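Local atomic coordinates of LPXTG cell wall surface protein (Streptococcus gordonii, PDB entry 4IGB), a protein that is linked to the streptococcal cell wall through its LPXTG signal and probably works as an adhesin through the N-terminal domains held in this chain. Residues 15-20 with 222-227; 259-264 with 325-330; 301-306 with 427-432; 340-345 with 407-412. All coordinates share one frame; numbering follows the deposited sequence.

Interaction 1 of 4, residues 15-20 with 222-227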
loop_
_atom_site.group_PDB
_atom_site.type_symbol
_atom_site.label_atom_id
_atom_site.label_comp_id
_atom_site.label_asym_id
_atom_site.label_seq_id
_atom_site.Cartn_x
_atom_site.Cartn_y
_atom_site.Cartn_z
ATOM N N GLU B 15 -0.758 -3.699 14.787
ATOM C CA GLU B 15 -1.223 -5.048 14.998
ATOM C C GLU B 15 -0.358 -6.019 14.188
ATOM O O GLU B 15 -0.222 -5.886 12.966
ATOM C CB GLU B 15 -2.700 -5.164 14.613
ATOM C CG GLU B 15 -3.173 -6.594 14.528
ATOM C CD GLU B 15 -4.621 -6.708 14.082
ATOM O OE1 GLU B 15 -5.315 -5.672 13.990
ATOM O OE2 GLU B 15 -5.061 -7.844 13.820
ATOM N N GLU B 16 0.264 -6.968 14.875
ATOM C CA GLU B 16 1.082 -7.967 14.204
ATOM C C GLU B 16 0.391 -9.318 14.302
ATOM O O GLU B 16 0.126 -9.803 15.403
ATOM C CB GLU B 16 2.484 -8.047 14.813
ATOM C CG GLU B 16 3.346 -6.836 14.576
ATOM C CD GLU B 16 4.759 -7.040 15.082
ATOM O OE1 GLU B 16 4.913 -7.580 16.195
ATOM O OE2 GLU B 16 5.719 -6.656 14.379
ATOM N N ILE B 17 0.108 -9.917 13.148
ATOM C CA ILE B 17 -0.633 -11.170 13.093
ATOM C C ILE B 17 0.155 -12.254 12.393
ATOM O O ILE B 17 0.821 -11.999 11.398
ATOM C CB ILE B 17 -1.953 -11.005 12.331
ATOM C CG1 ILE B 17 -2.877 -10.060 13.075
ATOM C CG2 ILE B 17 -2.662 -12.356 12.177
ATOM C CD1 ILE B 17 -4.183 -9.884 12.370
ATOM N N LYS B 18 0.075 -13.470 12.921
ATOM C CA LYS B 18 0.587 -14.646 12.227
ATOM C C LYS B 18 -0.498 -15.715 12.252
ATOM O O LYS B 18 -1.009 -16.063 13.313
ATOM C CB LYS B 18 1.860 -15.176 12.884
ATOM C CG LYS B 18 2.368 -16.456 12.231
ATOM C CD LYS B 18 3.630 -16.981 12.888
ATOM C CE LYS B 18 4.774 -16.009 12.745
ATOM N NZ LYS B 18 5.992 -16.478 13.459
ATOM N N ASN B 19 -0.862 -16.219 11.081
ATOM C CA ASN B 19 -1.954 -17.179 10.985
ATOM C C ASN B 19 -1.825 -18.004 9.710
ATOM O O ASN B 19 -0.778 -17.976 9.063
ATOM C CB ASN B 19 -3.300 -16.455 11.042
ATOM C CG ASN B 19 -3.499 -15.497 9.878
ATOM O OD1 ASN B 19 -2.862 -15.628 8.844
ATOM N ND2 ASN B 19 -4.403 -14.539 10.042
ATOM N N GLY B 20 -2.889 -18.714 9.343
ATOM C CA GLY B 20 -2.845 -19.644 8.226
ATOM C C GLY B 20 -3.141 -19.029 6.872
ATOM O O GLY B 20 -3.094 -19.705 5.841
ATOM N N LEU B 222 -0.782 -2.654 10.304
ATOM C CA LEU B 222 -0.936 -4.109 10.370
ATOM C C LEU B 222 0.168 -4.866 9.642
ATOM O O LEU B 222 0.472 -4.590 8.469
ATOM C CB LEU B 222 -2.319 -4.506 9.841
ATOM C CG LEU B 222 -2.718 -5.988 9.725
ATOM C CD1 LEU B 222 -2.433 -6.726 11.002
ATOM C CD2 LEU B 222 -4.195 -6.119 9.402
ATOM N N ARG B 223 0.768 -5.826 10.337
ATOM C CA ARG B 223 1.773 -6.688 9.729
ATOM C C ARG B 223 1.322 -8.142 9.745
ATOM O O ARG B 223 1.143 -8.744 10.809
ATOM C CB ARG B 223 3.119 -6.569 10.435
ATOM C CG ARG B 223 4.203 -7.422 9.786
ATOM C CD ARG B 223 4.905 -8.311 10.796
ATOM N NE ARG B 223 4.030 -9.358 11.310
ATOM C CZ ARG B 223 4.385 -10.229 12.250
ATOM N NH1 ARG B 223 5.595 -10.172 12.787
ATOM N NH2 ARG B 223 3.532 -11.159 12.652
ATOM N N LEU B 224 1.127 -8.707 8.563
ATOM C CA LEU B 224 0.659 -10.077 8.477
ATOM C C LEU B 224 1.786 -11.022 8.088
ATOM O O LEU B 224 2.530 -10.746 7.161
ATOM C CB LEU B 224 -0.473 -10.194 7.459
ATOM C CG LEU B 224 -0.853 -11.653 7.157
ATOM C CD1 LEU B 224 -1.665 -12.227 8.311
ATOM C CD2 LEU B 224 -1.625 -11.763 5.854
ATOM N N MET B 225 1.904 -12.128 8.813
ATOM C CA MET B 225 2.772 -13.232 8.424
ATOM C C MET B 225 1.966 -14.509 8.364
ATOM O O MET B 225 0.945 -14.646 9.026
ATOM C CB MET B 225 3.874 -13.461 9.440
ATOM C CG MET B 225 5.034 -12.522 9.371
ATOM S SD MET B 225 6.242 -13.029 10.593
ATOM C CE MET B 225 7.572 -11.862 10.239
ATOM N N ASN B 226 2.442 -15.451 7.574
ATOM C CA ASN B 226 1.898 -16.798 7.583
ATOM C C ASN B 226 2.681 -17.615 8.613
ATOM O O ASN B 226 3.872 -17.343 8.878
ATOM C CB ASN B 226 1.989 -17.401 6.186
ATOM C CG ASN B 226 1.555 -18.861 6.139
ATOM O OD1 ASN B 226 2.367 -19.748 6.351
ATOM N ND2 ASN B 226 0.278 -19.106 5.835
ATOM N N ASN B 227 2.001 -18.589 9.218
ATOM C CA ASN B 227 2.601 -19.464 10.226
ATOM C C ASN B 227 3.969 -20.023 9.848
ATOM O O ASN B 227 4.802 -20.291 10.719
ATOM C CB ASN B 227 1.653 -20.622 10.563
ATOM C CG ASN B 227 0.450 -20.171 11.372
ATOM O OD1 ASN B 227 0.571 -19.340 12.282
ATOM N ND2 ASN B 227 -0.721 -20.720 11.049
HETATM O O HOH W 1 6.677 -18.665 12.070
HETATM O O HOH W 2 0.504 -18.493 14.866
HETATM O O HOH W 3 -0.858 -21.600 5.810
#

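Interaction 2 of 4, residues 259-264 with 325-330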
loop_
_atom_site.group_PDB
_atom_site.type_symbol
_atom_site.label_atom_id
_atom_site.label_comp_id
_atom_site.label_asym_id
_atom_site.label_seq_id
_atom_site.Cartn_x
_atom_site.Cartn_y
_atom_site.Cartn_z
ATOM N N GLY B 259 8.278 -14.143 2.982
ATOM C CA GLY B 259 7.636 -12.869 2.697
ATOM C C GLY B 259 6.636 -12.442 3.757
ATOM O O GLY B 259 6.421 -13.147 4.740
ATOM N N LEU B 260 6.016 -11.283 3.572
ATOM C CA LEU B 260 5.057 -10.792 4.547
ATOM C C LEU B 260 4.259 -9.653 3.944
ATOM O O LEU B 260 4.587 -9.184 2.862
ATOM C CB LEU B 260 5.770 -10.314 5.816
ATOM C CG LEU B 260 6.700 -9.101 5.681
ATOM C CD1 LEU B 260 6.827 -8.363 7.005
ATOM C CD2 LEU B 260 8.071 -9.518 5.172
ATOM N N ALA B 261 3.223 -9.206 4.652
ATOM C CA ALA B 261 2.374 -8.126 4.178
ATOM C C ALA B 261 2.251 -7.048 5.240
ATOM O O ALA B 261 2.082 -7.346 6.425
ATOM C CB ALA B 261 0.994 -8.640 3.781
ATOM N N LEU B 262 2.321 -5.801 4.793
ATOM C CA LEU B 262 2.325 -4.631 5.670
ATOM C C LEU B 262 1.325 -3.594 5.172
ATOM O O LEU B 262 1.390 -3.161 4.007
ATOM C CB LEU B 262 3.725 -4.004 5.697
ATOM C CG LEU B 262 4.901 -4.893 6.133
ATOM C CD1 LEU B 262 6.103 -4.704 5.244
ATOM C CD2 LEU B 262 5.291 -4.583 7.579
ATOM N N ARG B 263 0.395 -3.219 6.043
ATOM C CA ARG B 263 -0.547 -2.145 5.766
ATOM C C ARG B 263 -0.123 -0.909 6.554
ATOM O O ARG B 263 -0.062 -0.945 7.778
ATOM C CB ARG B 263 -1.968 -2.549 6.152
ATOM C CG ARG B 263 -2.972 -1.378 6.117
ATOM C CD ARG B 263 -4.126 -1.608 7.063
ATOM N NE ARG B 263 -4.983 -2.735 6.681
ATOM C CZ ARG B 263 -5.851 -3.299 7.519
ATOM N NH1 ARG B 263 -5.943 -2.850 8.771
ATOM N NH2 ARG B 263 -6.622 -4.303 7.116
ATOM N N SER B 264 0.217 0.162 5.845
ATOM C CA SER B 264 0.646 1.410 6.480
ATOM C C SER B 264 -0.466 2.110 7.267
ATOM O O SER B 264 -1.646 1.865 7.055
ATOM C CB SER B 264 1.220 2.381 5.436
ATOM O OG SER B 264 1.557 3.633 6.030
ATOM N N ASP B 325 -9.722 -9.914 0.666
ATOM C CA ASP B 325 -9.792 -8.510 0.270
ATOM C C ASP B 325 -8.942 -7.629 1.175
ATOM O O ASP B 325 -8.332 -6.671 0.711
ATOM C CB ASP B 325 -11.230 -8.018 0.345
ATOM C CG ASP B 325 -12.154 -8.805 -0.552
ATOM O OD1 ASP B 325 -11.740 -9.104 -1.687
ATOM O OD2 ASP B 325 -13.283 -9.118 -0.122
ATOM N N ILE B 326 -8.956 -7.942 2.467
ATOM C CA ILE B 326 -8.149 -7.250 3.477
ATOM C C ILE B 326 -7.239 -8.270 4.160
ATOM O O ILE B 326 -7.536 -9.473 4.156
ATOM C CB ILE B 326 -9.025 -6.548 4.537
ATOM C CG1 ILE B 326 -10.014 -7.548 5.150
ATOM C CG2 ILE B 326 -9.783 -5.369 3.907
ATOM C CD1 ILE B 326 -10.869 -6.983 6.272
ATOM N N LEU B 327 -6.144 -7.792 4.751
ATOM C CA LEU B 327 -5.083 -8.675 5.232
ATOM C C LEU B 327 -5.511 -9.595 6.371
ATOM O O LEU B 327 -4.953 -10.685 6.535
ATOM C CB LEU B 327 -3.865 -7.866 5.676
ATOM C CG LEU B 327 -3.164 -7.045 4.596
ATOM C CD1 LEU B 327 -2.050 -6.240 5.225
ATOM C CD2 LEU B 327 -2.621 -7.948 3.495
ATOM N N ALA B 328 -6.477 -9.150 7.169
ATOM C CA ALA B 328 -6.938 -9.942 8.308
ATOM C C ALA B 328 -8.257 -9.413 8.828
ATOM O O ALA B 328 -8.691 -8.318 8.452
ATOM C CB ALA B 328 -5.905 -9.941 9.414
ATOM N N ALA B 329 -8.880 -10.193 9.706
ATOM C CA ALA B 329 -10.168 -9.832 10.260
ATOM C C ALA B 329 -10.080 -8.460 10.910
ATOM O O ALA B 329 -9.112 -8.152 11.595
ATOM C CB ALA B 329 -10.638 -10.891 11.264
ATOM N N PRO B 330 -11.100 -7.626 10.691
ATOM C CA PRO B 330 -11.071 -6.252 11.200
ATOM C C PRO B 330 -11.303 -6.205 12.696
ATOM O O PRO B 330 -11.950 -7.089 13.258
ATOM C CB PRO B 330 -12.240 -5.589 10.474
ATOM C CG PRO B 330 -13.196 -6.714 10.197
ATOM C CD PRO B 330 -12.340 -7.932 9.956
HETATM O O HOH W 4 -8.560 -5.605 8.857
#

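Interaction 3 of 4, residues 301-306 with 427-432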
loop_
_atom_site.group_PDB
_atom_site.type_symbol
_atom_site.label_atom_id
_atom_site.label_comp_id
_atom_site.label_asym_id
_atom_site.label_seq_id
_atom_site.Cartn_x
_atom_site.Cartn_y
_atom_site.Cartn_z
ATOM N N ALA B 301 -35.828 12.177 -4.956
ATOM C CA ALA B 301 -34.848 12.862 -5.791
ATOM C C ALA B 301 -35.018 14.369 -5.710
ATOM O O ALA B 301 -34.103 15.128 -6.025
ATOM C CB ALA B 301 -34.971 12.402 -7.234
ATOM N N GLU B 302 -36.201 14.798 -5.291
ATOM C CA GLU B 302 -36.511 16.213 -5.241
ATOM C C GLU B 302 -37.595 16.467 -4.212
ATOM O O GLU B 302 -38.444 15.618 -3.960
ATOM C CB GLU B 302 -36.933 16.729 -6.627
ATOM C CG GLU B 302 -38.423 16.610 -6.948
ATOM C CD GLU B 302 -38.864 15.210 -7.389
ATOM O OE1 GLU B 302 -38.141 14.220 -7.121
ATOM O OE2 GLU B 302 -39.949 15.108 -8.011
ATOM N N ILE B 303 -37.543 17.638 -3.598
ATOM C CA ILE B 303 -38.540 18.040 -2.625
ATOM C C ILE B 303 -38.797 19.532 -2.759
ATOM O O ILE B 303 -37.948 20.270 -3.269
ATOM C CB ILE B 303 -38.051 17.807 -1.191
ATOM C CG1 ILE B 303 -36.701 18.496 -1.000
ATOM C CG2 ILE B 303 -37.951 16.329 -0.882
ATOM C CD1 ILE B 303 -36.307 18.690 0.435
ATOM N N PRO B 304 -39.976 19.982 -2.306
ATOM C CA PRO B 304 -40.200 21.412 -2.103
ATOM C C PRO B 304 -39.233 21.936 -1.051
ATOM O O PRO B 304 -38.941 21.248 -0.069
ATOM C CB PRO B 304 -41.631 21.472 -1.561
ATOM C CG PRO B 304 -41.919 20.091 -1.051
ATOM C CD PRO B 304 -41.168 19.184 -1.970
ATOM N N ALA B 305 -38.742 23.149 -1.265
ATOM C CA ALA B 305 -37.815 23.781 -0.343
ATOM C C ALA B 305 -38.550 24.249 0.904
ATOM O O ALA B 305 -38.565 25.442 1.217
ATOM C CB ALA B 305 -37.118 24.955 -1.023
ATOM N N LYS B 306 -39.161 23.303 1.612
ATOM C CA LYS B 306 -39.934 23.613 2.806
ATOM C C LYS B 306 -39.511 22.767 3.993
ATOM O O LYS B 306 -39.036 21.656 3.828
ATOM C CB LYS B 306 -41.433 23.393 2.551
ATOM C CG LYS B 306 -42.127 24.527 1.817
ATOM C CD LYS B 306 -42.775 24.048 0.529
ATOM C CE LYS B 306 -43.823 25.041 0.042
ATOM N NZ LYS B 306 -43.304 26.442 0.034
ATOM N N VAL B 427 -25.105 11.291 -3.516
ATOM C CA VAL B 427 -26.469 11.423 -4.033
ATOM C C VAL B 427 -26.967 12.835 -3.846
ATOM O O VAL B 427 -26.373 13.620 -3.112
ATOM C CB VAL B 427 -27.482 10.462 -3.355
ATOM C CG1 VAL B 427 -27.120 9.001 -3.637
ATOM C CG2 VAL B 427 -27.592 10.747 -1.853
ATOM N N SER B 428 -28.071 13.152 -4.506
ATOM C CA SER B 428 -28.571 14.513 -4.490
ATOM C C SER B 428 -30.084 14.581 -4.399
ATOM O O SER B 428 -30.795 13.856 -5.087
ATOM C CB SER B 428 -28.105 15.261 -5.739
ATOM O OG SER B 428 -27.008 16.103 -5.440
ATOM N N THR B 429 -30.565 15.472 -3.546
ATOM C CA THR B 429 -31.973 15.827 -3.540
ATOM C C THR B 429 -32.137 17.285 -3.962
ATOM O O THR B 429 -31.678 18.198 -3.268
ATOM C CB THR B 429 -32.594 15.591 -2.166
ATOM O OG1 THR B 429 -32.464 14.199 -1.831
ATOM C CG2 THR B 429 -34.067 15.995 -2.174
ATOM N N ALA B 430 -32.773 17.488 -5.116
ATOM C CA ALA B 430 -32.990 18.827 -5.659
ATOM C C ALA B 430 -34.068 19.566 -4.880
ATOM O O ALA B 430 -35.036 18.966 -4.415
ATOM C CB ALA B 430 -33.368 18.742 -7.127
ATOM N N LEU B 431 -33.902 20.878 -4.749
ATOM C CA LEU B 431 -34.869 21.702 -4.035
ATOM C C LEU B 431 -35.816 22.406 -5.001
ATOM O O LEU B 431 -35.385 22.978 -6.003
ATOM C CB LEU B 431 -34.154 22.728 -3.157
ATOM C CG LEU B 431 -33.461 22.178 -1.909
ATOM C CD1 LEU B 431 -33.138 23.299 -0.936
ATOM C CD2 LEU B 431 -34.319 21.115 -1.244
ATOM N N LEU B 432 -37.108 22.359 -4.694
ATOM C CA LEU B 432 -38.122 22.996 -5.527
ATOM C C LEU B 432 -38.728 24.200 -4.817
ATOM O O LEU B 432 -39.224 24.086 -3.697
ATOM C CB LEU B 432 -39.222 21.997 -5.886
ATOM C CG LEU B 432 -39.077 21.263 -7.220
ATOM C CD1 LEU B 432 -37.644 21.335 -7.720
ATOM C CD2 LEU B 432 -39.530 19.819 -7.088
#

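Interaction 4 of 4, residues 340-345 with 407-412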
loop_
_atom_site.group_PDB
_atom_site.type_symbol
_atom_site.label_atom_id
_atom_site.label_comp_id
_atom_site.label_asym_id
_atom_site.label_seq_id
_atom_site.Cartn_x
_atom_site.Cartn_y
_atom_site.Cartn_z
ATOM N N ASP B 340 -26.435 17.230 5.615
ATOM C CA ASP B 340 -26.578 18.642 5.294
ATOM C C ASP B 340 -27.323 19.349 6.435
ATOM O O ASP B 340 -28.283 18.807 6.993
ATOM C CB ASP B 340 -27.324 18.789 3.964
ATOM C CG ASP B 340 -27.371 20.221 3.467
ATOM O OD1 ASP B 340 -26.869 20.488 2.355
ATOM O OD2 ASP B 340 -27.935 21.077 4.175
ATOM N N GLU B 341 -26.868 20.553 6.782
ATOM C CA GLU B 341 -27.420 21.310 7.913
ATOM C C GLU B 341 -28.909 21.617 7.784
ATOM O O GLU B 341 -29.572 21.934 8.776
ATOM C CB GLU B 341 -26.628 22.609 8.128
ATOM C CG GLU B 341 -25.302 22.352 8.833
ATOM C CD GLU B 341 -24.336 23.520 8.760
ATOM O OE1 GLU B 341 -24.652 24.520 8.074
ATOM O OE2 GLU B 341 -23.255 23.426 9.389
ATOM N N ARG B 342 -29.429 21.524 6.564
ATOM C CA ARG B 342 -30.849 21.755 6.320
ATOM C C ARG B 342 -31.703 20.536 6.676
ATOM O O ARG B 342 -32.924 20.544 6.475
ATOM C CB ARG B 342 -31.074 22.164 4.863
ATOM C CG ARG B 342 -30.466 23.520 4.540
ATOM C CD ARG B 342 -30.425 23.758 3.055
ATOM N NE ARG B 342 -29.424 22.936 2.385
ATOM C CZ ARG B 342 -29.159 23.031 1.092
ATOM N NH1 ARG B 342 -29.834 23.900 0.354
ATOM N NH2 ARG B 342 -28.228 22.269 0.536
ATOM N N LEU B 343 -31.054 19.495 7.202
ATOM C CA LEU B 343 -31.742 18.271 7.589
ATOM C C LEU B 343 -31.628 18.012 9.080
ATOM O O LEU B 343 -30.575 18.243 9.677
ATOM C CB LEU B 343 -31.152 17.067 6.851
ATOM C CG LEU B 343 -31.316 16.925 5.338
ATOM C CD1 LEU B 343 -30.572 15.658 4.872
ATOM C CD2 LEU B 343 -32.791 16.885 4.913
ATOM N N ASP B 344 -32.710 17.526 9.678
ATOM C CA ASP B 344 -32.645 16.958 11.016
ATOM C C ASP B 344 -32.617 15.424 10.933
ATOM O O ASP B 344 -33.488 14.811 10.308
ATOM C CB ASP B 344 -33.860 17.378 11.847
ATOM C CG ASP B 344 -33.912 18.876 12.108
ATOM O OD1 ASP B 344 -32.841 19.529 12.096
ATOM O OD2 ASP B 344 -35.034 19.393 12.321
ATOM N N TYR B 345 -31.633 14.811 11.579
ATOM C CA TYR B 345 -31.581 13.361 11.704
ATOM C C TYR B 345 -32.697 12.868 12.617
ATOM O O TYR B 345 -32.836 13.348 13.738
ATOM C CB TYR B 345 -30.228 12.920 12.265
ATOM C CG TYR B 345 -30.206 11.481 12.751
ATOM C CD1 TYR B 345 -30.202 10.420 11.850
ATOM C CD2 TYR B 345 -30.201 11.186 14.110
ATOM C CE1 TYR B 345 -30.192 9.100 12.291
ATOM C CE2 TYR B 345 -30.190 9.875 14.562
ATOM C CZ TYR B 345 -30.182 8.834 13.646
ATOM O OH TYR B 345 -30.172 7.532 14.093
ATOM N N GLU B 407 -27.565 24.851 -2.981
ATOM C CA GLU B 407 -28.871 24.547 -3.555
ATOM C C GLU B 407 -29.284 23.157 -3.133
ATOM O O GLU B 407 -29.882 22.982 -2.071
ATOM C CB GLU B 407 -28.862 24.639 -5.083
ATOM C CG GLU B 407 -30.254 24.564 -5.734
ATOM C CD GLU B 407 -30.878 23.157 -5.714
ATOM O OE1 GLU B 407 -30.777 22.420 -6.723
ATOM O OE2 GLU B 407 -31.486 22.788 -4.690
ATOM N N LYS B 408 -28.951 22.176 -3.971
ATOM C CA LYS B 408 -29.363 20.788 -3.775
ATOM C C LYS B 408 -28.784 20.238 -2.482
ATOM O O LYS B 408 -27.749 20.698 -2.011
ATOM C CB LYS B 408 -28.912 19.929 -4.958
ATOM C CG LYS B 408 -27.409 19.944 -5.156
ATOM C CD LYS B 408 -26.991 19.380 -6.507
ATOM C CE LYS B 408 -25.469 19.500 -6.702
ATOM N NZ LYS B 408 -24.783 18.175 -6.875
ATOM N N ILE B 409 -29.463 19.265 -1.893
ATOM C CA ILE B 409 -28.922 18.639 -0.704
ATOM C C ILE B 409 -28.152 17.412 -1.141
ATOM O O ILE B 409 -28.722 16.501 -1.743
ATOM C CB ILE B 409 -30.010 18.251 0.299
ATOM C CG1 ILE B 409 -30.739 19.497 0.796
ATOM C CG2 ILE B 409 -29.395 17.496 1.469
ATOM C CD1 ILE B 409 -32.055 19.192 1.480
ATOM N N ASP B 410 -26.851 17.418 -0.859
ATOM C CA ASP B 410 -25.954 16.308 -1.178
ATOM C C ASP B 410 -25.758 15.404 0.026
ATOM O O ASP B 410 -25.957 15.820 1.174
ATOM C CB ASP B 410 -24.585 16.840 -1.629
ATOM C CG ASP B 410 -24.648 17.533 -2.974
ATOM O OD1 ASP B 410 -25.504 17.140 -3.798
ATOM O OD2 ASP B 410 -23.854 18.467 -3.210
ATOM N N ASN B 411 -25.347 14.166 -0.234
ATOM C CA ASN B 411 -25.019 13.251 0.845
ATOM C C ASN B 411 -24.025 12.174 0.391
ATOM O O ASN B 411 -24.059 11.719 -0.757
ATOM C CB ASN B 411 -26.296 12.633 1.408
ATOM C CG ASN B 411 -26.036 11.745 2.606
ATOM O OD1 ASN B 411 -26.075 10.523 2.497
ATOM N ND2 ASN B 411 -25.753 12.357 3.757
ATOM N N THR B 412 -23.129 11.801 1.295
ATOM C CA THR B 412 -22.137 10.756 1.056
ATOM C C THR B 412 -21.951 10.016 2.372
ATOM O O THR B 412 -21.961 10.631 3.443
ATOM C CB THR B 412 -20.787 11.354 0.568
ATOM O OG1 THR B 412 -20.952 11.868 -0.757
ATOM C CG2 THR B 412 -19.665 10.299 0.539
HETATM O O HOH W 5 -25.406 19.263 0.703
HETATM O O HOH W 6 -27.207 15.306 3.563
#

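Interaction 1 of 4, residues 15-20 with 222-227
Glu-16 lays its CB over the centre of the Arg-223 guanidinium, 3.8 Å above the plane, while CG of Met-225 covers the opposite face. The carboxylate of Glu-16 stacks on the guanidinium, the planes 29° apart. At 3.9 Å from Glu-16 OE2 to Arg-223 NH1 this is a long salt bridge in which no N-H points at the oxygen. Gln-233 braces the pair, taking a hydrogen bond from Arg-223 NH1 and giving one to Glu-16 OE2, which Tyr-216 also holds. Arg-223 bends at chi2 and chi3, and its NH2 donates to Ile-17 O at 3.1 Å from above the carbonyl plane; the same oxygen takes Met-225 N at 2.8 Å. These residues belong to a parallel pair of strands, 15-19 with 222-226, within a mixed sheet of the N-terminal domain, flanked by strands 3-7 and 261-264. On the other face, Leu-222 lies alongside the Glu-15 chain and packs its CD1 against Ile-17 CD1 at 3.9 Å, while Leu-224 CD1 meets Ile-17 CG2. Where the pairing ends, Asn-227 N donates to Asn-19 O at 2.9 Å, and a water joins Lys-18 NZ to Asn-227 O.

Interaction 2 of 4, residues 259-264 with 325-330
Strand 261-264 faces the irregular segment 325-330 without pairing with it, the backbones coming nearest at Ala-261 and Leu-327, whose CA atoms are 7.6 Å apart. Leu-327 fills the interval. Its CG stands anti to the carbonyl carbon (chi1 -63°). The two methyls beyond it divide between neighbouring residues on one side of the strand: CD2 meets Ala-261 CB at 3.7 Å, and CD1 meets Arg-263 CB at 3.8 Å. The intervening Leu-262 turns its side chain away.

Arg-263 brings charge to the edge of this apolar contact. Bent at chi3, it runs beside Ile-326 in the same direction, with Ile-326 CB near the guanidinium plane at 4.2 Å from NH2. A water lying in that plane accepts from Arg-263 NH2 at 2.9 Å and donates to Ala-328 O at 2.7 Å. The buried guanidinium also forms salt bridges from NE to Glu-288 and from NH1 to Asp-418, with a hydrogen bond from NH1 to Asn-221. Glu-288 serves both segments, since its other oxygen accepts from Leu-327 N.

The contact lies at the junction of the N-terminal and N2 domains. Strand 261-264 sits between 220-226, whose Leu-222 also touches Leu-327, and 193-194; the partner loop connects strands 310-317 and 333-338 of N2, with Leu-420 of strand 420-423 against both Arg-263 and Ile-326.

Interaction 3 of 4, residues 301-306 with 427-432
Ile-303 and Leu-431 run next to each other in one direction, with Ile-303 CG1 3.5 Å from Leu-431 CD2. They occupy one face of a parallel pairing in the N2 domain, a member of the adhesin clan, in which the N-to-C directions of strands 302-304 and 427-432 differ by 28°. Ile-303 CG1 stands between the backbone N and the carbonyl carbon (chi1 54°), a position that also brings it to Thr-429 CG2, 3.8 Å away; these two side chains cross at about a right angle. On the other face, Leu-432 CD2 touches Glu-302 CG at 3.4 Å, although the glutamate is poorly ordered.

The backbone sets this register in the manner of parallel strands, one residue bonding to the two that flank its partner. Ile-303, opposite Leu-431, donates from its N to Ala-430 O at 3.0 Å and accepts at its O from Leu-432 N at 2.7 Å. Ala-430 N reaches back to Ala-301 O, and Ala-305 N to Leu-432 O. Pro-304, which has no amide hydrogen to give, falls at a place where this pairing asks for none.

Farther out, strand 427-432 has a second, antiparallel neighbour in strand 409-417, whose Ile-409 packs on Leu-431. Glu-407 OE2 accepts from Leu-431 N, and Thr-429 OG1 is tied to Pro-300 O, just ahead of the pairing. After Pro-304 the chain swings away through an inverse gamma turn centred on Ala-305, closed by a weak bond of 2.7 Å from Lys-306 N to Pro-304 O.

Interaction 4 of 4, residues 340-345 with 407-412
The Arg-342 guanidinium carries Ile-409 CG1 on one face, 3.6 Å above the plane and displaced from the centre toward the rim atoms, and at its edge meets the Asp-340 carboxylate and the carbonyls of Glu-407 and Lys-408. A side-on salt bridge grips Asp-340: NH2 of Arg-342 donates to Asp-340 OD1 at 2.9 Å and NE to OD2 at 3.0 Å. Both oxygens lie in the guanidinium plane, yet the carboxylate is turned, so the nitrogens stand about 35° out of its own plane. The anti lone pair of Asp-340 OD2 is taken by Arg-342 N, forming an Asx turn within the type I turn from Asp-340 to Leu-343.

Held in this way by Asp-340, the arginine reaches the other segment. Arg-342 NH1 donates to Glu-407 O at 2.6 Å in a bent bond, the oxygen lying 26° out of the guanidinium plane, though Glu-407 is poorly ordered; NH2 adds weak bonds to the carbonyls of Glu-407 and Lys-408. Ile-409 CG2 approaches Asp-340 CB to 3.5 Å, the side chains at about a right angle, and touches Leu-343 CD1 at 4.0 Å. One water links Asp-340 OD1 to Asp-410 N, and another links Asp-340 N to Asp-410 O.

Within N2, the turn leads into strand 343-352, which pairs with 389-397, whereas 409-417 pairs with 427-432 and 333-338; Tyr-313 of strand 310-317 packs against both Leu-343 and Ile-409.

From the N terminus, interaction 1 comes first, closing a loop of some 200 residues that spans most of the N-terminal domain. Interaction 2 opens after that loop has closed and joins this domain to N2; the two touch, because strands 220-226 and 261-264 are neighbours in one sheet. Interaction 3 crosses interaction 2 along the chain: it opens before segment 325-330 and closes near the C terminus. Interaction 4 is nested inside its loop, and the two meet where strands 409-417 and 427-432 pair. Their centres are 10 Å apart, whereas those of interactions 1 and 3 are 49 Å apart, so the contacts form one cluster around the domain junction and another toward the far end of N2.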